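Local coordinates for fiber protein (Human adenovirus 14, PDB 3F0Y) that forms the trimeric knob at the tip of the viral fibre and probably attaches the virus to cellular receptors such as CD46, at residues A[16-21]-A[105-110]; A[41-46]-A[54-59]; A[125-130]-A[159-164]. All coordinates share one frame; numbering follows the deposited sequence.

Contact 1: A[16-21]-A[105-110]; sequences TLWTGV and QNMATG
Val21 N donates a hydrogen bond to Gln105 O at 2.8 Å, nearly straight, the donor lying almost on the line of the C=O. One residue further along, Asn106 O is taken by a side chain instead: the indole NE1 of Trp18 reaches it at 3.1 Å, bent to 137° at the hydrogen and standing well above the carbonyl plane. Trp18 CG sits between its backbone N and carbonyl carbon (chi1 75°), above the main chain. Gly20 CA lies over the ring centre on one face, and Thr16 CG2 nearer the rim on the other. Met107 brings CG to 3.3 Å from Thr19 O, and the same Met107 CG lies 4.2 Å from Trp18 CD1. Thr19 OG1 donates to a lone pair of Gly20 O at 3.1 Å and itself accepts from Leu43 N. At the backbone angles of Gly20 (phi 87°) a CB would jam against Thr19 O and crowd Asn106 CA and Met107 N. Thr16 O is held by His101 ND1, and Thr16 OG1 is hydrogen-bonded to Ala50 N of a second subunit. Strand 16-18, outermost in its sheet within this chain, and the loop after it thus meet the short strand 106-107 in the knob's beta-sandwich, beside the trimer interface.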
ATOM      1  N   THR A  16       5.005  10.124 -13.746  1.00 22.88           N
ATOM      2  CA  THR A  16       4.818   8.700 -13.993  1.00 22.65           C
ATOM      3  C   THR A  16       5.826   8.207 -15.026  1.00 22.36           C
ATOM      4  O   THR A  16       6.057   8.863 -16.038  1.00 22.16           O
ATOM      5  CB  THR A  16       3.398   8.412 -14.519  1.00 22.50           C
ATOM      6  OG1 THR A  16       2.444   8.675 -13.485  1.00 22.56           O
ATOM      7  CG2 THR A  16       3.262   6.963 -14.971  1.00 22.67           C
ATOM      8  N   LEU A  17       6.435   7.059 -14.742  1.00 22.05           N
ATOM      9  CA  LEU A  17       7.250   6.333 -15.707  1.00 21.95           C
ATOM     10  C   LEU A  17       6.660   4.933 -15.776  1.00 21.72           C
ATOM     11  O   LEU A  17       6.677   4.209 -14.782  1.00 21.66           O
ATOM     12  CB  LEU A  17       8.708   6.285 -15.242  1.00 21.89           C
ATOM     13  CG  LEU A  17       9.731   5.658 -16.189  1.00 22.09           C
ATOM     14  CD1 LEU A  17       9.780   6.411 -17.511  1.00 22.39           C
ATOM     15  CD2 LEU A  17      11.106   5.626 -15.534  1.00 22.13           C
ATOM     16  N   TRP A  18       6.116   4.557 -16.932  1.00 21.42           N
ATOM     17  CA  TRP A  18       5.363   3.306 -17.022  1.00 21.37           C
ATOM     18  C   TRP A  18       5.449   2.607 -18.378  1.00 21.35           C
ATOM     19  O   TRP A  18       6.064   3.114 -19.315  1.00 21.28           O
ATOM     20  CB  TRP A  18       3.899   3.546 -16.605  1.00 20.95           C
ATOM     21  CG  TRP A  18       3.027   4.264 -17.600  1.00 20.71           C
ATOM     22  CD1 TRP A  18       3.425   4.985 -18.688  1.00 20.47           C
ATOM     23  CD2 TRP A  18       1.596   4.348 -17.569  1.00 20.39           C
ATOM     24  NE1 TRP A  18       2.335   5.492 -19.347  1.00 20.31           N
ATOM     25  CE2 TRP A  18       1.198   5.124 -18.678  1.00 20.41           C
ATOM     26  CE3 TRP A  18       0.613   3.838 -16.714  1.00 20.33           C
ATOM     27  CZ2 TRP A  18      -0.142   5.404 -18.954  1.00 20.36           C
ATOM     28  CZ3 TRP A  18      -0.719   4.115 -16.987  1.00 20.50           C
ATOM     29  CH2 TRP A  18      -1.083   4.893 -18.101  1.00 20.49           C
ATOM     30  N   THR A  19       4.829   1.432 -18.450  1.00 21.48           N
ATOM     31  CA  THR A  19       4.790   0.614 -19.660  1.00 21.67           C
ATOM     32  C   THR A  19       3.594   0.942 -20.550  1.00 21.97           C
ATOM     33  O   THR A  19       3.513   0.466 -21.684  1.00 22.02           O
ATOM     34  CB  THR A  19       4.658  -0.872 -19.288  1.00 21.64           C
ATOM     35  OG1 THR A  19       3.498  -1.046 -18.464  1.00 20.98           O
ATOM     36  CG2 THR A  19       5.890  -1.357 -18.544  1.00 21.42           C
ATOM     37  N   GLY A  20       2.661   1.735 -20.026  1.00 22.17           N
ATOM     38  CA  GLY A  20       1.371   1.950 -20.668  1.00 22.38           C
ATOM     39  C   GLY A  20       0.397   0.872 -20.231  1.00 22.63           C
ATOM     40  O   GLY A  20       0.800  -0.139 -19.646  1.00 22.53           O
ATOM     41  N   VAL A  21      -0.883   1.088 -20.513  1.00 22.98           N
ATOM     42  CA  VAL A  21      -1.934   0.152 -20.120  1.00 23.31           C
ATOM     43  C   VAL A  21      -2.167  -0.892 -21.211  1.00 23.70           C
ATOM     44  O   VAL A  21      -2.377  -0.544 -22.373  1.00 23.80           O
ATOM     45  CB  VAL A  21      -3.260   0.888 -19.842  1.00 23.29           C
ATOM     46  CG1 VAL A  21      -4.335  -0.091 -19.401  1.00 23.14           C
ATOM     47  CG2 VAL A  21      -3.057   1.967 -18.790  1.00 23.19           C
ATOM     48  N   GLN A 105      -3.631   6.558 -21.842  1.00 23.68           N
ATOM     49  CA  GLN A 105      -3.459   5.181 -21.370  1.00 23.80           C
ATOM     50  C   GLN A 105      -2.193   4.528 -21.929  1.00 24.00           C
ATOM     51  O   GLN A 105      -1.943   3.344 -21.688  1.00 23.92           O
ATOM     52  CB  GLN A 105      -4.681   4.340 -21.752  1.00 23.77           C
ATOM     53  CG  GLN A 105      -5.990   4.857 -21.176  1.00 23.70           C
ATOM     54  CD  GLN A 105      -6.019   4.810 -19.662  1.00 23.55           C
ATOM     55  OE1 GLN A 105      -6.195   5.833 -19.001  1.00 23.53           O
ATOM     56  NE2 GLN A 105      -5.834   3.622 -19.105  1.00 22.89           N
ATOM     57  N   ASN A 106      -1.395   5.305 -22.657  1.00 24.15           N
ATOM     58  CA  ASN A 106      -0.215   4.800 -23.346  1.00 24.37           C
ATOM     59  C   ASN A 106       1.048   5.482 -22.854  1.00 24.50           C
ATOM     60  O   ASN A 106       0.991   6.404 -22.039  1.00 24.55           O
ATOM     61  CB  ASN A 106      -0.363   5.032 -24.850  1.00 24.43           C
ATOM     62  CG  ASN A 106      -1.664   4.486 -25.397  1.00 24.69           C
ATOM     63  OD1 ASN A 106      -2.090   3.387 -25.040  1.00 24.99           O
ATOM     64  ND2 ASN A 106      -2.305   5.254 -26.272  1.00 25.35           N
ATOM     65  N   MET A 107       2.189   5.023 -23.357  1.00 24.73           N
ATOM     66  CA  MET A 107       3.465   5.670 -23.085  1.00 24.91           C
ATOM     67  C   MET A 107       3.630   6.889 -23.984  1.00 25.20           C
ATOM     68  O   MET A 107       3.157   6.899 -25.123  1.00 25.15           O
ATOM     69  CB  MET A 107       4.621   4.709 -23.351  1.00 24.88           C
ATOM     70  CG  MET A 107       4.647   3.495 -22.455  1.00 24.76           C
ATOM     71  SD  MET A 107       6.074   2.457 -22.804  1.00 24.62           S
ATOM     72  CE  MET A 107       5.589   1.747 -24.375  1.00 24.60           C
ATOM     73  N   ALA A 108       4.309   7.911 -23.467  1.00 25.50           N
ATOM     74  CA  ALA A 108       4.754   9.032 -24.289  1.00 25.81           C
ATOM     75  C   ALA A 108       5.903   8.563 -25.178  1.00 26.08           C
ATOM     76  O   ALA A 108       6.510   7.523 -24.917  1.00 26.14           O
ATOM     77  CB  ALA A 108       5.193  10.195 -23.417  1.00 25.79           C
ATOM     78  N   THR A 109       6.196   9.329 -26.225  1.00 26.41           N
ATOM     79  CA  THR A 109       7.225   8.954 -27.201  1.00 26.63           C
ATOM     80  C   THR A 109       8.483   9.828 -27.153  1.00 26.87           C
ATOM     81  O   THR A 109       9.496   9.483 -27.761  1.00 27.11           O
ATOM     82  CB  THR A 109       6.656   8.997 -28.630  1.00 26.75           C
ATOM     83  OG1 THR A 109       5.989  10.247 -28.842  1.00 27.00           O
ATOM     84  CG2 THR A 109       5.671   7.857 -28.846  1.00 26.91           C
ATOM     85  N   GLY A 110       8.424  10.948 -26.437  1.00 26.95           N
ATOM     86  CA  GLY A 110       9.549  11.879 -26.374  1.00 26.96           C
ATOM     87  C   GLY A 110      10.627  11.473 -25.386  1.00 27.04           C
ATOM     88  O   GLY A 110      10.707  10.315 -24.967  1.00 27.21           O
TER

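Contact 2: A[41-46]-A[54-59]; sequences LILTLV and AFVYVI
Ile42 and Tyr57 face each other as an antiparallel hydrogen-bonded pair, and so do Thr44 and Phe55. Four backbone bonds result: Ile42 N to Tyr57 O (2.8 Å), Tyr57 N to Ile42 O, Thr44 N to Phe55 O (2.8 Å) and Phe55 N to Thr44 O, the last the most bent at 140°. Between these rungs CA-H groups add weaker contacts to the same oxygens; Val56 CA lies 3.2 Å from Ile42 O, which therefore receives both an N-H and a C-H.

The segments run almost exactly antiparallel (177°) as the two arms of the hairpin 39-48/51-60, the middle strands of a four-stranded sheet in the antiparallel beta-sandwich of the knob. Strand 16-18 flanks one arm and strand 199-204 the other.

Apolar packing differs on the two faces. On the face of Leu41, Leu43 and Leu45, branched apolar side chains meet: Leu41 CD1 touches Val56 CG2 and Val58 CG1, Leu43 CD1 rests on Val56 CB, and Leu45 CD2 reaches Ala54 CB at 3.7 Å. Trp177 of strand 171-180, in the other sheet, packs against Leu41, Val56 and Val58.

The opposite face carries the aromatic contact. One face of the Tyr57 ring receives Ile42 CB, offset toward the rim, in a CH-pi contact 3.6 Å from the centroid and 18° off the normal. Ile42 CG2 comes still nearer the rim, 3.3 Å from Tyr57 CE1. Alongside, Thr44 OG1 lies 3.9 Å from Phe55 CD2; this hydroxyl is buried without a polar partner in the model. Beyond the pair, Leu51 of a second subunit packs on Phe55, and Ile204 of that subunit on Tyr57.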
ATOM      1  N   LEU A  41       4.256  -7.157 -19.171  1.00 20.17           N
ATOM      2  CA  LEU A  41       4.574  -6.615 -17.855  1.00 19.95           C
ATOM      3  C   LEU A  41       3.961  -5.226 -17.778  1.00 19.78           C
ATOM      4  O   LEU A  41       4.311  -4.343 -18.563  1.00 19.70           O
ATOM      5  CB  LEU A  41       6.088  -6.539 -17.640  1.00 19.97           C
ATOM      6  CG  LEU A  41       6.571  -6.008 -16.284  1.00 20.05           C
ATOM      7  CD1 LEU A  41       6.194  -6.965 -15.159  1.00 19.90           C
ATOM      8  CD2 LEU A  41       8.074  -5.773 -16.307  1.00 19.84           C
ATOM      9  N   ILE A  42       3.026  -5.047 -16.850  1.00 19.63           N
ATOM     10  CA  ILE A  42       2.430  -3.745 -16.593  1.00 19.47           C
ATOM     11  C   ILE A  42       3.139  -3.161 -15.374  1.00 19.37           C
ATOM     12  O   ILE A  42       2.995  -3.669 -14.263  1.00 19.19           O
ATOM     13  CB  ILE A  42       0.910  -3.842 -16.332  1.00 19.50           C
ATOM     14  CG1 ILE A  42       0.221  -4.690 -17.409  1.00 19.67           C
ATOM     15  CG2 ILE A  42       0.291  -2.451 -16.284  1.00 19.50           C
ATOM     16  CD1 ILE A  42       0.409  -4.174 -18.823  1.00 19.98           C
ATOM     17  N   LEU A  43       3.931  -2.116 -15.599  1.00 19.12           N
ATOM     18  CA  LEU A  43       4.696  -1.479 -14.535  1.00 19.04           C
ATOM     19  C   LEU A  43       4.451   0.019 -14.564  1.00 18.95           C
ATOM     20  O   LEU A  43       4.595   0.650 -15.608  1.00 19.10           O
ATOM     21  CB  LEU A  43       6.190  -1.759 -14.705  1.00 19.01           C
ATOM     22  CG  LEU A  43       7.110  -1.150 -13.643  1.00 19.06           C
ATOM     23  CD1 LEU A  43       6.782  -1.706 -12.259  1.00 19.33           C
ATOM     24  CD2 LEU A  43       8.568  -1.389 -13.995  1.00 19.17           C
ATOM     25  N   THR A  44       4.078   0.574 -13.414  1.00 18.72           N
ATOM     26  CA  THR A  44       3.856   2.006 -13.268  1.00 18.58           C
ATOM     27  C   THR A  44       4.647   2.508 -12.069  1.00 18.52           C
ATOM     28  O   THR A  44       4.428   2.060 -10.939  1.00 18.39           O
ATOM     29  CB  THR A  44       2.359   2.322 -13.072  1.00 18.57           C
ATOM     30  OG1 THR A  44       1.602   1.715 -14.127  1.00 18.61           O
ATOM     31  CG2 THR A  44       2.116   3.827 -13.065  1.00 18.67           C
ATOM     32  N   LEU A  45       5.577   3.423 -12.327  1.00 18.40           N
ATOM     33  CA  LEU A  45       6.370   4.056 -11.280  1.00 18.40           C
ATOM     34  C   LEU A  45       5.917   5.501 -11.154  1.00 18.40           C
ATOM     35  O   LEU A  45       6.030   6.271 -12.107  1.00 18.48           O
ATOM     36  CB  LEU A  45       7.858   4.011 -11.631  1.00 18.33           C
ATOM     37  CG  LEU A  45       8.449   2.636 -11.948  1.00 18.12           C
ATOM     38  CD1 LEU A  45       9.874   2.783 -12.445  1.00 17.85           C
ATOM     39  CD2 LEU A  45       8.390   1.722 -10.726  1.00 17.55           C
ATOM     40  N   VAL A  46       5.399   5.864  -9.984  1.00 18.44           N
ATOM     41  CA  VAL A  46       4.939   7.226  -9.739  1.00 18.42           C
ATOM     42  C   VAL A  46       5.776   7.887  -8.652  1.00 18.39           C
ATOM     43  O   VAL A  46       5.979   7.316  -7.581  1.00 18.14           O
ATOM     44  CB  VAL A  46       3.460   7.258  -9.330  1.00 18.39           C
ATOM     45  CG1 VAL A  46       3.005   8.696  -9.101  1.00 18.48           C
ATOM     46  CG2 VAL A  46       2.604   6.587 -10.394  1.00 18.29           C
ATOM     47  N   ALA A  54       5.496   2.032  -6.746  1.00 15.86           N
ATOM     48  CA  ALA A  54       5.666   1.051  -7.817  1.00 15.92           C
ATOM     49  C   ALA A  54       4.453   0.132  -7.857  1.00 15.94           C
ATOM     50  O   ALA A  54       4.069  -0.438  -6.842  1.00 15.86           O
ATOM     51  CB  ALA A  54       6.938   0.248  -7.604  1.00 15.96           C
ATOM     52  N   PHE A  55       3.876  -0.011  -9.046  1.00 15.85           N
ATOM     53  CA  PHE A  55       2.596  -0.676  -9.254  1.00 15.97           C
ATOM     54  C   PHE A  55       2.794  -1.669 -10.398  1.00 16.09           C
ATOM     55  O   PHE A  55       3.002  -1.262 -11.541  1.00 16.00           O
ATOM     56  CB  PHE A  55       1.565   0.401  -9.608  1.00 15.86           C
ATOM     57  CG  PHE A  55       0.196  -0.115  -9.958  1.00 15.82           C
ATOM     58  CD1 PHE A  55      -0.770  -0.286  -8.974  1.00 15.86           C
ATOM     59  CD2 PHE A  55      -0.151  -0.359 -11.284  1.00 15.91           C
ATOM     60  CE1 PHE A  55      -2.046  -0.726  -9.298  1.00 15.96           C
ATOM     61  CE2 PHE A  55      -1.426  -0.803 -11.613  1.00 15.96           C
ATOM     62  CZ  PHE A  55      -2.374  -0.983 -10.621  1.00 15.76           C
ATOM     63  N   VAL A  56       2.763  -2.965 -10.088  1.00 16.19           N
ATOM     64  CA  VAL A  56       3.198  -3.978 -11.053  1.00 16.38           C
ATOM     65  C   VAL A  56       2.316  -5.228 -11.104  1.00 16.60           C
ATOM     66  O   VAL A  56       1.864  -5.736 -10.077  1.00 16.53           O
ATOM     67  CB  VAL A  56       4.673  -4.390 -10.792  1.00 16.32           C
ATOM     68  CG1 VAL A  56       4.808  -5.135  -9.466  1.00 16.07           C
ATOM     69  CG2 VAL A  56       5.217  -5.225 -11.949  1.00 16.27           C
ATOM     70  N   TYR A  57       2.065  -5.703 -12.320  1.00 16.85           N
ATOM     71  CA  TYR A  57       1.448  -7.009 -12.530  1.00 17.06           C
ATOM     72  C   TYR A  57       1.785  -7.537 -13.914  1.00 17.20           C
ATOM     73  O   TYR A  57       2.354  -6.823 -14.743  1.00 17.13           O
ATOM     74  CB  TYR A  57      -0.071  -6.968 -12.314  1.00 17.14           C
ATOM     75  CG  TYR A  57      -0.842  -6.028 -13.215  1.00 17.32           C
ATOM     76  CD1 TYR A  57      -0.809  -4.653 -13.010  1.00 17.43           C
ATOM     77  CD2 TYR A  57      -1.632  -6.516 -14.254  1.00 17.20           C
ATOM     78  CE1 TYR A  57      -1.523  -3.788 -13.824  1.00 17.38           C
ATOM     79  CE2 TYR A  57      -2.354  -5.657 -15.073  1.00 17.29           C
ATOM     80  CZ  TYR A  57      -2.294  -4.294 -14.852  1.00 17.20           C
ATOM     81  OH  TYR A  57      -3.002  -3.430 -15.653  1.00 17.90           O
ATOM     82  N   VAL A  58       1.449  -8.800 -14.146  1.00 17.48           N
ATOM     83  CA  VAL A  58       1.744  -9.452 -15.412  1.00 17.85           C
ATOM     84  C   VAL A  58       0.463  -9.963 -16.057  1.00 18.04           C
ATOM     85  O   VAL A  58      -0.454 -10.411 -15.370  1.00 17.81           O
ATOM     86  CB  VAL A  58       2.746 -10.615 -15.234  1.00 17.90           C
ATOM     87  CG1 VAL A  58       4.034 -10.108 -14.612  1.00 18.14           C
ATOM     88  CG2 VAL A  58       2.150 -11.725 -14.386  1.00 18.41           C
ATOM     89  N   ILE A  59       0.402  -9.861 -17.381  1.00 18.48           N
ATOM     90  CA  ILE A  59      -0.674 -10.454 -18.160  1.00 18.81           C
ATOM     91  C   ILE A  59      -0.023 -11.426 -19.136  1.00 19.06           C
ATOM     92  O   ILE A  59       0.727 -11.015 -20.021  1.00 19.20           O
ATOM     93  CB  ILE A  59      -1.484  -9.396 -18.929  1.00 18.89           C
ATOM     94  CG1 ILE A  59      -2.037  -8.340 -17.968  1.00 19.09           C
ATOM     95  CG2 ILE A  59      -2.620 -10.053 -19.706  1.00 18.72           C
ATOM     96  CD1 ILE A  59      -2.641  -7.149 -18.659  1.00 19.17           C
TER

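Contact 3: A[125-130]-A[159-164]; sequences YPFNNN and MLNQRA
Leu160 CD1 sits over the centre of one face of the Tyr125 ring, 3.5 Å from the centroid and only 7° off the normal, a clean CH-pi contact; the two side chains lie side by side and point the same way. The Phe127 ring takes a different partner. Asn161 CB stands over one face, 3.6 Å from the centroid and shifted toward the CE1-CZ rim, and Gln162 N lies above that same face, again off centre. At the ring edge, in plane, is Arg163 C, with Ala164 N nearby, and Ala164 CB approaches CE2. The Asn161 side chain crosses Phe127 at about a right angle, its amide plane turned 25° from the ring.

That amide is fixed by bonds at both ends. ND2 donates to Tyr125 O at 2.7 Å, with the oxygen in the amide plane and the donor in the carbonyl plane; it also serves Pro120 O, while OD1 accepts from Cys172 N of strand 171-180.

The backbones meet at a single bridge between Phe127 and Gln162. Asn128 N to Gln162 O is short and straight (2.8 Å, 169°), whereas Gln162 N to Pro126 O is weak and bent. A water joins the margin: it donates to Asn128 OD1 at 2.6 Å and accepts from Ala164 N at 2.7 Å.

Tyr125 OH is hydrogen-bonded to Ile204 N of strand 199-204, and its ring also packs on Phe55 of a third subunit. Asn161 and Gln162, both with positive phi, turn the chain away from strand 151-160, and Arg163 N bonds back to Asn161 O. A long loop of the knob is thus fastened, close to a subunit boundary, to a classic gamma turn centred on Gln162 at the exit of a sandwich strand.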
ATOM      1  N   TYR A 125      19.406   1.410  -0.973  1.00 17.78           N
ATOM      2  CA  TYR A 125      19.529   0.040  -1.475  1.00 18.02           C
ATOM      3  C   TYR A 125      20.888  -0.120  -2.161  1.00 18.29           C
ATOM      4  O   TYR A 125      21.007   0.059  -3.378  1.00 18.24           O
ATOM      5  CB  TYR A 125      18.368  -0.266  -2.430  1.00 17.61           C
ATOM      6  CG  TYR A 125      17.056   0.255  -1.895  1.00 17.28           C
ATOM      7  CD1 TYR A 125      16.445   1.373  -2.455  1.00 16.97           C
ATOM      8  CD2 TYR A 125      16.453  -0.339  -0.794  1.00 16.87           C
ATOM      9  CE1 TYR A 125      15.257   1.867  -1.950  1.00 16.83           C
ATOM     10  CE2 TYR A 125      15.263   0.147  -0.281  1.00 16.92           C
ATOM     11  CZ  TYR A 125      14.670   1.253  -0.863  1.00 17.01           C
ATOM     12  OH  TYR A 125      13.490   1.749  -0.364  1.00 16.51           O
ATOM     13  N   PRO A 126      21.927  -0.438  -1.372  1.00 18.76           N
ATOM     14  CA  PRO A 126      23.285  -0.463  -1.899  1.00 19.18           C
ATOM     15  C   PRO A 126      23.581  -1.657  -2.797  1.00 19.58           C
ATOM     16  O   PRO A 126      22.802  -2.610  -2.847  1.00 19.48           O
ATOM     17  CB  PRO A 126      24.147  -0.523  -0.634  1.00 19.13           C
ATOM     18  CG  PRO A 126      23.291  -1.176   0.375  1.00 19.14           C
ATOM     19  CD  PRO A 126      21.883  -0.785   0.060  1.00 18.82           C
ATOM     20  N   PHE A 127      24.699  -1.570  -3.511  1.00 20.03           N
ATOM     21  CA  PHE A 127      25.244  -2.694  -4.262  1.00 20.47           C
ATOM     22  C   PHE A 127      26.413  -3.285  -3.487  1.00 20.92           C
ATOM     23  O   PHE A 127      27.199  -2.547  -2.886  1.00 21.04           O
ATOM     24  CB  PHE A 127      25.740  -2.250  -5.640  1.00 20.39           C
ATOM     25  CG  PHE A 127      24.649  -2.058  -6.646  1.00 20.38           C
ATOM     26  CD1 PHE A 127      24.071  -0.811  -6.830  1.00 20.12           C
ATOM     27  CD2 PHE A 127      24.207  -3.121  -7.419  1.00 20.07           C
ATOM     28  CE1 PHE A 127      23.071  -0.628  -7.763  1.00 20.10           C
ATOM     29  CE2 PHE A 127      23.202  -2.947  -8.356  1.00 20.24           C
ATOM     30  CZ  PHE A 127      22.631  -1.697  -8.528  1.00 20.29           C
ATOM     31  N   ASN A 128      26.512  -4.613  -3.502  1.00 21.51           N
ATOM     32  CA  ASN A 128      27.676  -5.330  -2.974  1.00 21.88           C
ATOM     33  C   ASN A 128      28.023  -4.961  -1.535  1.00 22.19           C
ATOM     34  O   ASN A 128      29.196  -4.790  -1.192  1.00 22.63           O
ATOM     35  CB  ASN A 128      28.888  -5.097  -3.884  1.00 22.23           C
ATOM     36  CG  ASN A 128      28.594  -5.416  -5.336  1.00 23.01           C
ATOM     37  OD1 ASN A 128      27.779  -6.287  -5.639  1.00 24.37           O
ATOM     38  ND2 ASN A 128      29.258  -4.708  -6.245  1.00 24.13           N
ATOM     39  N   ASN A 129      26.992  -4.824  -0.703  1.00 22.22           N
ATOM     40  CA  ASN A 129      27.165  -4.522   0.710  1.00 22.13           C
ATOM     41  C   ASN A 129      26.511  -5.626   1.533  1.00 22.17           C
ATOM     42  O   ASN A 129      25.302  -5.605   1.768  1.00 22.11           O
ATOM     43  CB  ASN A 129      26.560  -3.154   1.044  1.00 22.07           C
ATOM     44  CG  ASN A 129      27.001  -2.629   2.401  1.00 22.19           C
ATOM     45  OD1 ASN A 129      27.249  -3.395   3.333  1.00 22.37           O
ATOM     46  ND2 ASN A 129      27.095  -1.310   2.519  1.00 21.73           N
ATOM     47  N   ASN A 130      27.322  -6.592   1.957  1.00 22.11           N
ATOM     48  CA  ASN A 130      26.835  -7.739   2.723  1.00 22.07           C
ATOM     49  C   ASN A 130      26.183  -7.341   4.047  1.00 21.82           C
ATOM     50  O   ASN A 130      25.191  -7.944   4.456  1.00 21.72           O
ATOM     51  CB  ASN A 130      27.977  -8.730   2.988  1.00 22.33           C
ATOM     52  CG  ASN A 130      28.465  -9.424   1.723  1.00 23.23           C
ATOM     53  OD1 ASN A 130      27.809  -9.392   0.679  1.00 24.92           O
ATOM     54  ND2 ASN A 130      29.622 -10.068   1.818  1.00 24.41           N
ATOM     55  N   MET A 159      13.763  -7.341  -4.986  1.00 18.82           N
ATOM     56  CA  MET A 159      15.100  -6.962  -4.554  1.00 18.97           C
ATOM     57  C   MET A 159      15.535  -5.751  -5.363  1.00 18.92           C
ATOM     58  O   MET A 159      15.531  -5.782  -6.593  1.00 18.75           O
ATOM     59  CB  MET A 159      16.103  -8.103  -4.733  1.00 18.92           C
ATOM     60  CG  MET A 159      17.436  -7.834  -4.038  1.00 18.98           C
ATOM     61  SD  MET A 159      18.616  -9.194  -4.138  1.00 19.65           S
ATOM     62  CE  MET A 159      19.058  -9.131  -5.872  1.00 19.09           C
ATOM     63  N   LEU A 160      15.895  -4.684  -4.659  1.00 19.04           N
ATOM     64  CA  LEU A 160      16.365  -3.461  -5.293  1.00 19.34           C
ATOM     65  C   LEU A 160      17.884  -3.439  -5.284  1.00 19.52           C
ATOM     66  O   LEU A 160      18.503  -3.683  -4.250  1.00 19.66           O
ATOM     67  CB  LEU A 160      15.819  -2.241  -4.553  1.00 19.17           C
ATOM     68  CG  LEU A 160      14.295  -2.186  -4.433  1.00 18.85           C
ATOM     69  CD1 LEU A 160      13.871  -0.975  -3.625  1.00 18.62           C
ATOM     70  CD2 LEU A 160      13.643  -2.175  -5.805  1.00 18.54           C
ATOM     71  N   ASN A 161      18.475  -3.149  -6.441  1.00 19.88           N
ATOM     72  CA  ASN A 161      19.926  -3.050  -6.587  1.00 20.30           C
ATOM     73  C   ASN A 161      20.646  -4.317  -6.098  1.00 20.76           C
ATOM     74  O   ASN A 161      20.470  -5.377  -6.695  1.00 20.92           O
ATOM     75  CB  ASN A 161      20.431  -1.771  -5.907  1.00 20.13           C
ATOM     76  CG  ASN A 161      19.870  -0.511  -6.551  1.00 19.70           C
ATOM     77  OD1 ASN A 161      19.464  -0.524  -7.712  1.00 18.87           O
ATOM     78  ND2 ASN A 161      19.844   0.581  -5.797  1.00 18.95           N
ATOM     79  N   GLN A 162      21.436  -4.211  -5.026  1.00 21.46           N
ATOM     80  CA  GLN A 162      22.160  -5.345  -4.425  1.00 21.77           C
ATOM     81  C   GLN A 162      23.306  -5.879  -5.286  1.00 22.02           C
ATOM     82  O   GLN A 162      24.460  -5.876  -4.854  1.00 22.14           O
ATOM     83  CB  GLN A 162      21.204  -6.487  -4.034  1.00 21.81           C
ATOM     84  CG  GLN A 162      21.889  -7.705  -3.415  1.00 22.47           C
ATOM     85  CD  GLN A 162      22.843  -7.343  -2.296  1.00 24.09           C
ATOM     86  OE1 GLN A 162      22.478  -6.627  -1.366  1.00 25.91           O
ATOM     87  NE2 GLN A 162      24.075  -7.836  -2.381  1.00 25.52           N
ATOM     88  N   ARG A 163      22.991  -6.359  -6.485  1.00 22.32           N
ATOM     89  CA  ARG A 163      24.014  -6.936  -7.350  1.00 22.98           C
ATOM     90  C   ARG A 163      23.780  -6.559  -8.816  1.00 23.11           C
ATOM     91  O   ARG A 163      22.668  -6.668  -9.331  1.00 23.05           O
ATOM     92  CB  ARG A 163      24.098  -8.457  -7.121  1.00 23.05           C
ATOM     93  CG  ARG A 163      23.637  -9.365  -8.252  1.00 23.88           C
ATOM     94  CD  ARG A 163      23.644 -10.830  -7.810  1.00 24.37           C
ATOM     95  NE  ARG A 163      22.289 -11.341  -7.602  1.00 25.84           N
ATOM     96  CZ  ARG A 163      21.507 -11.838  -8.561  1.00 26.46           C
ATOM     97  NH1 ARG A 163      21.928 -11.908  -9.821  1.00 27.35           N
ATOM     98  NH2 ARG A 163      20.290 -12.272  -8.259  1.00 26.76           N
ATOM     99  N   ALA A 164      24.834  -6.073  -9.465  1.00 23.52           N
ATOM    100  CA  ALA A 164      24.785  -5.713 -10.880  1.00 23.76           C
ATOM    101  C   ALA A 164      25.298  -6.881 -11.710  1.00 24.10           C
ATOM    102  O   ALA A 164      26.076  -7.698 -11.220  1.00 24.35           O
ATOM    103  CB  ALA A 164      25.622  -4.470 -11.138  1.00 23.83           C
TER
HETATM  104  O   HOH W   1      27.185  -6.055  -8.171  1.00 29.26           O

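How the contacts relate
Contacts 1 and 2 are continuous. Their centres are 11 Å apart, and strand 16-18 pairs with strand 39-48, with probable hydrogen bonds from Leu17 N to Leu45 O (2.8 Å) and from Thr19 N to Leu43 O (3.0 Å). Contact 1 extends from the edge of the sheet whose middle is contact 2, and both touch the second subunit. Contact 3 stands apart: its centre is 21 Å from that of contact 2, with nearest atoms about 7 Å apart, and 28 Å from that of contact 1. It joins a loop to the end of strand 151-160 in the other sheet. Across the trimer, Tyr125 packs on the third subunit's Phe55, a contact 2 residue in its own chain.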